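Local structure of exopolygalacturonase (Yersinia enterocolitica, 2UVF) at residues L211-I216 with T264-I269; N341-G346 with V366-I371; Q155-R160 with Q177-S182. The protein hydrolyses the galacturonan chains of pectin from their ends as a family 28 exopolygalacturonase, probably in the periplasm. One frame throughout, in Å; residues are numbered along the deposited sequence.

Interaction 1 of 3, residues L211-I216 with T264-I269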
ATOM      1  N   LEU A 211       2.858  11.338  16.158  1.00 41.14           N
ATOM      2  CA  LEU A 211       1.599  12.033  16.273  1.00 41.47           C
ATOM      3  C   LEU A 211       0.741  11.313  17.325  1.00 41.75           C
ATOM      4  O   LEU A 211       0.339  10.165  17.131  1.00 41.75           O
ATOM      5  CB  LEU A 211       0.906  12.090  14.901  1.00 41.33           C
ATOM      6  CG  LEU A 211       1.721  12.706  13.759  1.00 41.65           C
ATOM      7  CD1 LEU A 211       2.090  11.663  12.703  1.00 41.43           C
ATOM      8  CD2 LEU A 211       0.932  13.837  13.139  1.00 42.21           C
ATOM      9  N   GLN A 212       0.481  11.989  18.442  1.00 41.88           N
ATOM     10  CA  GLN A 212      -0.181  11.385  19.600  1.00 41.41           C
ATOM     11  C   GLN A 212      -1.692  11.377  19.440  1.00 40.65           C
ATOM     12  O   GLN A 212      -2.240  12.048  18.567  1.00 40.48           O
ATOM     13  CB  GLN A 212       0.159  12.172  20.874  1.00 41.73           C
ATOM     14  CG  GLN A 212       1.602  12.071  21.352  1.00 42.04           C
ATOM     15  CD  GLN A 212       1.844  12.890  22.618  1.00 42.53           C
ATOM     16  OE1 GLN A 212       1.469  14.057  22.695  1.00 44.89           O
ATOM     17  NE2 GLN A 212       2.456  12.276  23.615  1.00 42.89           N
ATOM     18  N   ALA A 213      -2.364  10.629  20.307  1.00 39.89           N
ATOM     19  CA  ALA A 213      -3.830  10.601  20.327  1.00 38.79           C
ATOM     20  C   ALA A 213      -4.418  12.017  20.365  1.00 38.46           C
ATOM     21  O   ALA A 213      -4.132  12.815  21.275  1.00 38.68           O
ATOM     22  CB  ALA A 213      -4.323   9.783  21.490  1.00 38.98           C
ATOM     23  N   GLY A 214      -5.218  12.334  19.358  1.00 37.11           N
ATOM     24  CA  GLY A 214      -5.853  13.644  19.276  1.00 36.42           C
ATOM     25  C   GLY A 214      -5.121  14.681  18.444  1.00 35.21           C
ATOM     26  O   GLY A 214      -5.675  15.739  18.178  1.00 34.64           O
ATOM     27  N   ALA A 215      -3.883  14.371  18.044  1.00 34.90           N
ATOM     28  CA  ALA A 215      -3.085  15.231  17.146  1.00 34.40           C
ATOM     29  C   ALA A 215      -3.555  15.248  15.692  1.00 34.28           C
ATOM     30  O   ALA A 215      -3.753  14.202  15.091  1.00 34.97           O
ATOM     31  CB  ALA A 215      -1.613  14.834  17.188  1.00 34.09           C
ATOM     32  N   ILE A 216      -3.717  16.440  15.121  1.00 33.82           N
ATOM     33  CA  ILE A 216      -3.956  16.580  13.673  1.00 33.09           C
ATOM     34  C   ILE A 216      -2.919  17.509  13.060  1.00 33.21           C
ATOM     35  O   ILE A 216      -2.873  18.707  13.361  1.00 32.26           O
ATOM     36  CB  ILE A 216      -5.378  17.081  13.321  1.00 32.87           C
ATOM     37  CG1 ILE A 216      -6.449  16.154  13.909  1.00 32.95           C
ATOM     38  CG2 ILE A 216      -5.558  17.192  11.800  1.00 31.33           C
ATOM     39  CD1 ILE A 216      -7.866  16.708  13.801  1.00 33.02           C
ATOM     40  N   THR A 264       4.973   7.597  13.613  1.00 35.07           N
ATOM     41  CA  THR A 264       4.155   6.707  14.448  1.00 34.64           C
ATOM     42  C   THR A 264       3.099   7.489  15.214  1.00 34.50           C
ATOM     43  O   THR A 264       2.992   8.705  15.085  1.00 34.63           O
ATOM     44  CB  THR A 264       5.028   5.919  15.489  1.00 34.73           C
ATOM     45  OG1 THR A 264       5.660   6.852  16.369  1.00 33.79           O
ATOM     46  CG2 THR A 264       6.097   5.047  14.820  1.00 33.03           C
ATOM     47  N   GLY A 265       2.324   6.779  16.022  1.00 34.66           N
ATOM     48  CA  GLY A 265       1.317   7.392  16.870  1.00 34.60           C
ATOM     49  C   GLY A 265      -0.037   7.280  16.206  1.00 35.09           C
ATOM     50  O   GLY A 265      -0.122   7.152  14.976  1.00 35.15           O
ATOM     51  N   SER A 266      -1.088   7.342  17.019  1.00 34.55           N
ATOM     52  CA  SER A 266      -2.452   7.201  16.536  1.00 34.35           C
ATOM     53  C   SER A 266      -3.069   8.485  15.999  1.00 34.55           C
ATOM     54  O   SER A 266      -4.268   8.520  15.716  1.00 34.62           O
ATOM     55  CB  SER A 266      -3.338   6.594  17.625  1.00 34.08           C
ATOM     56  OG  SER A 266      -3.604   7.532  18.646  1.00 34.94           O
ATOM     57  N   GLY A 267      -2.255   9.531  15.842  1.00 34.64           N
ATOM     58  CA  GLY A 267      -2.718  10.827  15.338  1.00 34.40           C
ATOM     59  C   GLY A 267      -3.018  10.823  13.841  1.00 35.01           C
ATOM     60  O   GLY A 267      -2.795   9.812  13.148  1.00 34.69           O
ATOM     61  N   VAL A 268      -3.504  11.968  13.351  1.00 34.44           N
ATOM     62  CA  VAL A 268      -3.967  12.143  11.975  1.00 33.58           C
ATOM     63  C   VAL A 268      -3.009  13.049  11.186  1.00 33.91           C
ATOM     64  O   VAL A 268      -2.472  14.033  11.724  1.00 34.04           O
ATOM     65  CB  VAL A 268      -5.409  12.727  11.969  1.00 33.27           C
ATOM     66  CG1 VAL A 268      -5.871  13.159  10.560  1.00 33.87           C
ATOM     67  CG2 VAL A 268      -6.398  11.738  12.606  1.00 32.74           C
ATOM     68  N   ILE A 269      -2.771  12.689   9.925  1.00 33.47           N
ATOM     69  CA  ILE A 269      -2.115  13.581   8.966  1.00 32.88           C
ATOM     70  C   ILE A 269      -3.127  13.937   7.893  1.00 32.43           C
ATOM     71  O   ILE A 269      -3.579  13.066   7.132  1.00 32.01           O
ATOM     72  CB  ILE A 269      -0.858  12.968   8.302  1.00 32.56           C
ATOM     73  CG1 ILE A 269       0.079  12.350   9.357  1.00 32.01           C
ATOM     74  CG2 ILE A 269      -0.145  14.050   7.483  1.00 33.48           C
ATOM     75  CD1 ILE A 269       1.187  11.442   8.811  1.00 32.51           C
TER
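Main-chain hydrogen bonds do most of the work between residues 211-216 and 264-269. Leu211 N gives its hydrogen to Thr264 O at 2.8 Å, in the carbonyl plane. Leu211 O in turn accepts from Gly267 N at 3.0 Å, with the donor above the carbonyl plane, and Gly265 CA adds a CA-H...O contact to the same oxygen. Beyond the bends the pairing resumes with a nearly straight bond from Val268 N to Ala215 O (2.8 Å, 177°).

Apolar contacts follow the two faces. Leu211, with CG anti to its carbonyl carbon, turns CD1 to within 4.0 Å of Ile269 CG1, the two chains crossing at about a right angle. Ile269 also packs on Leu333 and Phe347. Ile216 and Val268 lie side by side and point the same way, CG1 of the former 4.1 Å from CB of the latter.

Glycine suits the bends. Gly214 takes the positive phi (95°) of a type II turn closed by Ala215 N on Gln212 O, while Gly265 and Gly267 press too closely on the other chain to leave room for a side chain. Such stacked turns joining parallel strands of successive coils are characteristic of the right-handed parallel beta-helix of family 28.

Interaction 2 of 3, residues N341-G346 with V366-I371; sequences NVYLAG and VANGLI
Leu344, Ala367 and Leu370 form the apolar centre of this contact. Leu370 CG stands anti to its own carbonyl carbon, which carries CD2 across to the other strand, 4.0 Å from Leu344 CB and 3.4 Å from Ala345 N. Leu344 also rests on Leu336 and Ile263, so this face looks into a hydrophobic interior. On the other face Val366 CG1 meets the edge of the Tyr343 ring near its plane, 3.7 Å from CD1.

Between the faces the backbones run parallel, 13° apart. Leu344 grips the neighbouring strand at both ends: its N bonds to Val366 O at 2.8 Å, and its O accepts from Asn368 N at 2.9 Å. Gly346 N then reaches Asn368 O, and the positive phi values of Gly346 and Gly369 let both chains bend just there.

At the polar edge Tyr343 and Asn368, each with CG anti to its backbone N, extend side by side. Asn368 ND2 donates to Tyr343 OH at 3.1 Å, with the hydroxyl close to the amide plane although ring and amide planes are 63° apart. Tyr343 also touches Ala47 of the N-terminal fibronectin-like domain. Parallel strands in register, with aliphatic side chains such as Leu344 and Ala367 on the inner face, are characteristic of neighbouring coils in a parallel beta-helix.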
ATOM      1  N   ASN A 341      15.836   1.977   5.928  1.00 37.72           N
ATOM      2  CA  ASN A 341      15.032   1.685   7.151  1.00 37.07           C
ATOM      3  C   ASN A 341      13.916   2.684   7.484  1.00 36.38           C
ATOM      4  O   ASN A 341      14.153   3.668   8.169  1.00 36.85           O
ATOM      5  CB  ASN A 341      15.892   1.462   8.412  1.00 37.18           C
ATOM      6  CG  ASN A 341      17.044   0.492   8.196  1.00 38.07           C
ATOM      7  OD1 ASN A 341      18.122   0.673   8.756  1.00 42.26           O
ATOM      8  ND2 ASN A 341      16.825  -0.526   7.406  1.00 35.48           N
ATOM      9  N   VAL A 342      12.693   2.417   7.029  1.00 35.80           N
ATOM     10  CA  VAL A 342      11.530   3.256   7.386  1.00 34.23           C
ATOM     11  C   VAL A 342      10.510   2.476   8.227  1.00 33.50           C
ATOM     12  O   VAL A 342      10.334   1.273   8.046  1.00 33.71           O
ATOM     13  CB  VAL A 342      10.821   3.817   6.149  1.00 34.31           C
ATOM     14  CG1 VAL A 342       9.722   4.796   6.558  1.00 33.57           C
ATOM     15  CG2 VAL A 342      11.808   4.502   5.243  1.00 34.79           C
ATOM     16  N   TYR A 343       9.858   3.156   9.166  1.00 32.66           N
ATOM     17  CA  TYR A 343       8.781   2.542   9.933  1.00 31.68           C
ATOM     18  C   TYR A 343       7.645   3.527  10.112  1.00 31.12           C
ATOM     19  O   TYR A 343       7.763   4.497  10.873  1.00 31.12           O
ATOM     20  CB  TYR A 343       9.264   2.012  11.297  1.00 31.33           C
ATOM     21  CG  TYR A 343       8.192   1.295  12.156  1.00 30.93           C
ATOM     22  CD1 TYR A 343       7.743   0.013  11.834  1.00 31.58           C
ATOM     23  CD2 TYR A 343       7.691   1.883  13.322  1.00 31.34           C
ATOM     24  CE1 TYR A 343       6.780  -0.653  12.630  1.00 30.29           C
ATOM     25  CE2 TYR A 343       6.735   1.230  14.121  1.00 29.53           C
ATOM     26  CZ  TYR A 343       6.287  -0.037  13.772  1.00 29.83           C
ATOM     27  OH  TYR A 343       5.337  -0.690  14.559  1.00 29.16           O
ATOM     28  N   LEU A 344       6.537   3.228   9.428  1.00 30.70           N
ATOM     29  CA  LEU A 344       5.273   3.982   9.536  1.00 30.42           C
ATOM     30  C   LEU A 344       4.289   3.161  10.363  1.00 30.70           C
ATOM     31  O   LEU A 344       4.172   1.961  10.149  1.00 31.14           O
ATOM     32  CB  LEU A 344       4.729   4.271   8.124  1.00 29.96           C
ATOM     33  CG  LEU A 344       5.799   4.767   7.123  1.00 27.39           C
ATOM     34  CD1 LEU A 344       5.259   4.798   5.673  1.00 26.89           C
ATOM     35  CD2 LEU A 344       6.410   6.139   7.532  1.00 24.02           C
ATOM     36  N   ALA A 345       3.613   3.777  11.335  1.00 30.94           N
ATOM     37  CA  ALA A 345       2.740   3.022  12.226  1.00 30.55           C
ATOM     38  C   ALA A 345       1.625   3.848  12.874  1.00 30.91           C
ATOM     39  O   ALA A 345       1.846   4.995  13.239  1.00 30.87           O
ATOM     40  CB  ALA A 345       3.558   2.331  13.303  1.00 31.21           C
ATOM     41  N   GLY A 346       0.441   3.244  13.013  1.00 29.70           N
ATOM     42  CA  GLY A 346      -0.683   3.815  13.787  1.00 29.46           C
ATOM     43  C   GLY A 346      -1.458   4.995  13.226  1.00 28.80           C
ATOM     44  O   GLY A 346      -2.638   5.210  13.585  1.00 28.30           O
ATOM     45  N   VAL A 366       8.528  -0.423   6.403  1.00 30.14           N
ATOM     46  CA  VAL A 366       7.424  -1.133   7.063  1.00 29.68           C
ATOM     47  C   VAL A 366       6.254  -0.184   7.289  1.00 29.08           C
ATOM     48  O   VAL A 366       6.435   0.915   7.839  1.00 29.84           O
ATOM     49  CB  VAL A 366       7.881  -1.816   8.409  1.00 29.81           C
ATOM     50  CG1 VAL A 366       6.660  -2.404   9.202  1.00 30.65           C
ATOM     51  CG2 VAL A 366       8.884  -2.907   8.119  1.00 28.67           C
ATOM     52  N   ALA A 367       5.060  -0.593   6.847  1.00 28.33           N
ATOM     53  CA  ALA A 367       3.827   0.113   7.220  1.00 27.45           C
ATOM     54  C   ALA A 367       2.894  -0.755   8.077  1.00 27.19           C
ATOM     55  O   ALA A 367       2.293  -1.710   7.604  1.00 26.98           O
ATOM     56  CB  ALA A 367       3.106   0.684   5.983  1.00 27.29           C
ATOM     57  N   ASN A 368       2.785  -0.399   9.351  1.00 26.91           N
ATOM     58  CA  ASN A 368       2.055  -1.192  10.318  1.00 27.15           C
ATOM     59  C   ASN A 368       0.838  -0.429  10.875  1.00 27.22           C
ATOM     60  O   ASN A 368       0.988   0.504  11.651  1.00 26.72           O
ATOM     61  CB  ASN A 368       3.005  -1.590  11.465  1.00 27.19           C
ATOM     62  CG  ASN A 368       2.306  -2.363  12.589  1.00 27.60           C
ATOM     63  OD1 ASN A 368       1.180  -2.841  12.438  1.00 27.82           O
ATOM     64  ND2 ASN A 368       2.996  -2.506  13.723  1.00 28.28           N
ATOM     65  N   GLY A 369      -0.360  -0.832  10.464  1.00 26.75           N
ATOM     66  CA  GLY A 369      -1.574  -0.371  11.117  1.00 26.89           C
ATOM     67  C   GLY A 369      -1.952   1.053  10.823  1.00 27.56           C
ATOM     68  O   GLY A 369      -2.490   1.769  11.693  1.00 28.21           O
ATOM     69  N   LEU A 370      -1.673   1.483   9.600  1.00 26.82           N
ATOM     70  CA  LEU A 370      -2.087   2.814   9.173  1.00 26.02           C
ATOM     71  C   LEU A 370      -3.558   2.756   8.777  1.00 25.14           C
ATOM     72  O   LEU A 370      -4.075   1.705   8.396  1.00 24.67           O
ATOM     73  CB  LEU A 370      -1.217   3.328   8.015  1.00 26.30           C
ATOM     74  CG  LEU A 370       0.315   3.160   8.062  1.00 26.91           C
ATOM     75  CD1 LEU A 370       0.960   3.688   6.741  1.00 27.16           C
ATOM     76  CD2 LEU A 370       0.940   3.854   9.236  1.00 23.69           C
ATOM     77  N   ILE A 371      -4.237   3.884   8.903  1.00 24.30           N
ATOM     78  CA  ILE A 371      -5.629   3.985   8.513  1.00 23.80           C
ATOM     79  C   ILE A 371      -5.692   5.049   7.404  1.00 24.33           C
ATOM     80  O   ILE A 371      -5.400   6.204   7.656  1.00 24.38           O
ATOM     81  CB  ILE A 371      -6.515   4.303   9.776  1.00 24.22           C
ATOM     82  CG1 ILE A 371      -6.402   3.147  10.806  1.00 22.83           C
ATOM     83  CG2 ILE A 371      -7.958   4.567   9.401  1.00 23.26           C
ATOM     84  CD1 ILE A 371      -6.625   3.574  12.240  1.00 25.70           C
TER

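Interaction 3 of 3, residues Q155-R160 with Q177-S182; sequences QIVNVR and QQAIDS
Asn158 OD1 is held by one short, well-directed hydrogen bond, accepted from Arg160 N at 2.7 Å with an N-H...O angle of 166°. This is an Asx turn, which bends the chain as strand 156-158 ends at the N-terminal end of the parallel beta-helix, where helix 173-181 packs as a cap over the first strands. Asparagine suits the place because its short side chain, with CG anti to the backbone N (chi1 180°), brings the amide oxygen back to the main chain two residues on; the donor lies somewhat above the carbonyl plane. Arg160 NH1 bonds to Tyr196 OH.

No hydrogen bond spans the two segments, and their contact is apolar. Ala179 points from the helix toward the strand, and its small methyl lets the backbones approach, the nearest CA atoms being those of Val159 and Ala179 at 5.5 Å. Val157, with CG1 anti to its backbone N, lays that methyl 3.6 Å from Ala179 O. Phe162 packs on Val157 and Ser182, extending the apolar cover. Val159 turns CG1 anti to its carbonyl carbon. Ala179 CB thus meets a methyl of each valine: Val157 CG1 at 4.0 Å and Val159 CG1, closer still, at 3.7 Å.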
ATOM      1  N   GLN A 155      15.163  10.713  23.437  1.00 56.09           N
ATOM      2  CA  GLN A 155      15.079  12.129  23.761  1.00 56.08           C
ATOM      3  C   GLN A 155      13.741  12.673  23.268  1.00 55.92           C
ATOM      4  O   GLN A 155      13.557  12.875  22.066  1.00 56.02           O
ATOM      5  CB  GLN A 155      16.220  12.910  23.099  1.00 56.20           C
ATOM      6  CG  GLN A 155      16.254  14.392  23.495  1.00 56.91           C
ATOM      7  CD  GLN A 155      16.725  15.336  22.384  1.00 57.44           C
ATOM      8  OE1 GLN A 155      17.187  14.910  21.322  1.00 57.61           O
ATOM      9  NE2 GLN A 155      16.593  16.640  22.634  1.00 58.04           N
ATOM     10  N   ILE A 156      12.811  12.908  24.188  1.00 55.61           N
ATOM     11  CA  ILE A 156      11.520  13.486  23.825  1.00 55.17           C
ATOM     12  C   ILE A 156      11.715  14.941  23.435  1.00 54.68           C
ATOM     13  O   ILE A 156      12.383  15.691  24.143  1.00 54.61           O
ATOM     14  CB  ILE A 156      10.470  13.373  24.969  1.00 55.26           C
ATOM     15  CG1 ILE A 156      10.297  11.911  25.430  1.00 56.06           C
ATOM     16  CG2 ILE A 156       9.130  14.018  24.559  1.00 55.24           C
ATOM     17  CD1 ILE A 156      10.089  10.864  24.294  1.00 56.67           C
ATOM     18  N   VAL A 157      11.154  15.317  22.287  1.00 54.37           N
ATOM     19  CA  VAL A 157      11.154  16.701  21.817  1.00 53.76           C
ATOM     20  C   VAL A 157       9.711  17.054  21.481  1.00 54.05           C
ATOM     21  O   VAL A 157       9.114  16.456  20.586  1.00 54.51           O
ATOM     22  CB  VAL A 157      12.043  16.896  20.551  1.00 53.63           C
ATOM     23  CG1 VAL A 157      12.005  18.338  20.081  1.00 52.71           C
ATOM     24  CG2 VAL A 157      13.484  16.436  20.789  1.00 52.90           C
ATOM     25  N   ASN A 158       9.146  18.018  22.195  1.00 53.92           N
ATOM     26  CA  ASN A 158       7.757  18.406  21.983  1.00 53.69           C
ATOM     27  C   ASN A 158       7.720  19.683  21.143  1.00 53.62           C
ATOM     28  O   ASN A 158       8.419  20.640  21.451  1.00 53.71           O
ATOM     29  CB  ASN A 158       7.057  18.573  23.340  1.00 53.58           C
ATOM     30  CG  ASN A 158       5.591  18.986  23.218  1.00 53.75           C
ATOM     31  OD1 ASN A 158       5.171  19.598  22.231  1.00 53.58           O
ATOM     32  ND2 ASN A 158       4.811  18.668  24.248  1.00 53.28           N
ATOM     33  N   VAL A 159       6.928  19.684  20.070  1.00 53.65           N
ATOM     34  CA  VAL A 159       6.889  20.830  19.139  1.00 53.63           C
ATOM     35  C   VAL A 159       6.299  22.092  19.775  1.00 53.83           C
ATOM     36  O   VAL A 159       6.452  23.195  19.232  1.00 53.80           O
ATOM     37  CB  VAL A 159       6.157  20.524  17.771  1.00 53.66           C
ATOM     38  CG1 VAL A 159       6.823  19.373  17.025  1.00 52.62           C
ATOM     39  CG2 VAL A 159       4.654  20.280  17.960  1.00 52.89           C
ATOM     40  N   ARG A 160       5.620  21.920  20.911  1.00 53.93           N
ATOM     41  CA  ARG A 160       5.034  23.045  21.650  1.00 54.34           C
ATOM     42  C   ARG A 160       6.108  23.886  22.342  1.00 54.28           C
ATOM     43  O   ARG A 160       5.923  25.083  22.542  1.00 54.48           O
ATOM     44  CB  ARG A 160       3.984  22.569  22.654  1.00 54.43           C
ATOM     45  CG  ARG A 160       2.672  22.163  22.006  1.00 55.54           C
ATOM     46  CD  ARG A 160       1.568  21.960  23.026  1.00 57.49           C
ATOM     47  NE  ARG A 160       0.960  23.227  23.436  1.00 59.21           N
ATOM     48  CZ  ARG A 160      -0.077  23.810  22.827  1.00 60.12           C
ATOM     49  NH1 ARG A 160      -0.647  23.248  21.763  1.00 59.72           N
ATOM     50  NH2 ARG A 160      -0.552  24.963  23.287  1.00 59.37           N
ATOM     51  N   GLN A 177       9.545  22.520  12.333  1.00 50.93           N
ATOM     52  CA  GLN A 177      10.871  22.394  11.717  1.00 50.77           C
ATOM     53  C   GLN A 177      11.983  22.639  12.725  1.00 51.02           C
ATOM     54  O   GLN A 177      12.965  21.905  12.747  1.00 51.09           O
ATOM     55  CB  GLN A 177      11.017  23.361  10.546  1.00 50.19           C
ATOM     56  CG  GLN A 177      12.124  22.982   9.602  1.00 48.80           C
ATOM     57  CD  GLN A 177      11.772  21.764   8.791  1.00 46.43           C
ATOM     58  OE1 GLN A 177      12.339  20.685   8.995  1.00 44.75           O
ATOM     59  NE2 GLN A 177      10.814  21.923   7.874  1.00 43.86           N
ATOM     60  N   GLN A 178      11.812  23.671  13.552  1.00 51.77           N
ATOM     61  CA  GLN A 178      12.723  23.994  14.649  1.00 52.59           C
ATOM     62  C   GLN A 178      12.918  22.762  15.535  1.00 52.72           C
ATOM     63  O   GLN A 178      14.060  22.398  15.862  1.00 52.79           O
ATOM     64  CB  GLN A 178      12.156  25.161  15.470  1.00 52.92           C
ATOM     65  CG  GLN A 178      13.088  26.339  15.674  1.00 54.12           C
ATOM     66  CD  GLN A 178      12.413  27.662  15.331  1.00 55.74           C
ATOM     67  OE1 GLN A 178      12.615  28.198  14.239  1.00 55.90           O
ATOM     68  NE2 GLN A 178      11.592  28.181  16.250  1.00 55.05           N
ATOM     69  N   ALA A 179      11.801  22.110  15.890  1.00 52.83           N
ATOM     70  CA  ALA A 179      11.817  20.901  16.730  1.00 52.74           C
ATOM     71  C   ALA A 179      12.551  19.720  16.092  1.00 52.93           C
ATOM     72  O   ALA A 179      13.323  19.041  16.767  1.00 52.39           O
ATOM     73  CB  ALA A 179      10.394  20.502  17.150  1.00 52.79           C
ATOM     74  N   ILE A 180      12.310  19.479  14.800  1.00 53.47           N
ATOM     75  CA  ILE A 180      13.035  18.430  14.057  1.00 53.93           C
ATOM     76  C   ILE A 180      14.517  18.785  13.917  1.00 54.58           C
ATOM     77  O   ILE A 180      15.377  17.908  14.018  1.00 54.56           O
ATOM     78  CB  ILE A 180      12.431  18.153  12.646  1.00 53.84           C
ATOM     79  CG1 ILE A 180      10.976  17.672  12.748  1.00 53.34           C
ATOM     80  CG2 ILE A 180      13.270  17.120  11.895  1.00 53.79           C
ATOM     81  CD1 ILE A 180      10.158  17.905  11.483  1.00 53.63           C
ATOM     82  N   ASP A 181      14.808  20.064  13.676  1.00 55.56           N
ATOM     83  CA  ASP A 181      16.192  20.537  13.547  1.00 56.46           C
ATOM     84  C   ASP A 181      16.977  20.298  14.841  1.00 56.80           C
ATOM     85  O   ASP A 181      18.084  19.761  14.808  1.00 56.67           O
ATOM     86  CB  ASP A 181      16.239  22.019  13.150  1.00 56.21           C
ATOM     87  CG  ASP A 181      15.917  22.253  11.685  1.00 56.78           C
ATOM     88  OD1 ASP A 181      16.156  21.348  10.854  1.00 56.59           O
ATOM     89  OD2 ASP A 181      15.429  23.359  11.359  1.00 57.03           O
ATOM     90  N   SER A 182      16.376  20.665  15.972  1.00 57.77           N
ATOM     91  CA  SER A 182      16.995  20.505  17.294  1.00 58.62           C
ATOM     92  C   SER A 182      16.938  19.064  17.789  1.00 59.14           C
ATOM     93  O   SER A 182      16.636  18.818  18.962  1.00 59.31           O
ATOM     94  CB  SER A 182      16.314  21.423  18.313  1.00 58.68           C
ATOM     95  OG  SER A 182      15.194  20.789  18.912  1.00 59.38           O
TER

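All three contacts belong to the early coils of one beta-helix, interaction 3 at its N-terminal end and the others further along. Interactions 1 and 2 touch directly: Thr264 CG2 lies 3.8 Å from Tyr343 CD2, for strand 258-264 pairs with 207-211 on one side and 342-345 on the other. Interaction 3 stays separate, its nearest atoms about 6 Å from interaction 1 and about 13 Å from interaction 2. None of the contacting residues lines the glycan pocket, yet the chain between their segments does: Leu232 and Arg240 fall within interaction 1's span, Phe354 and His355 within interaction 2's. The Ile216 side chain is about 8 Å from a bound nickel ion.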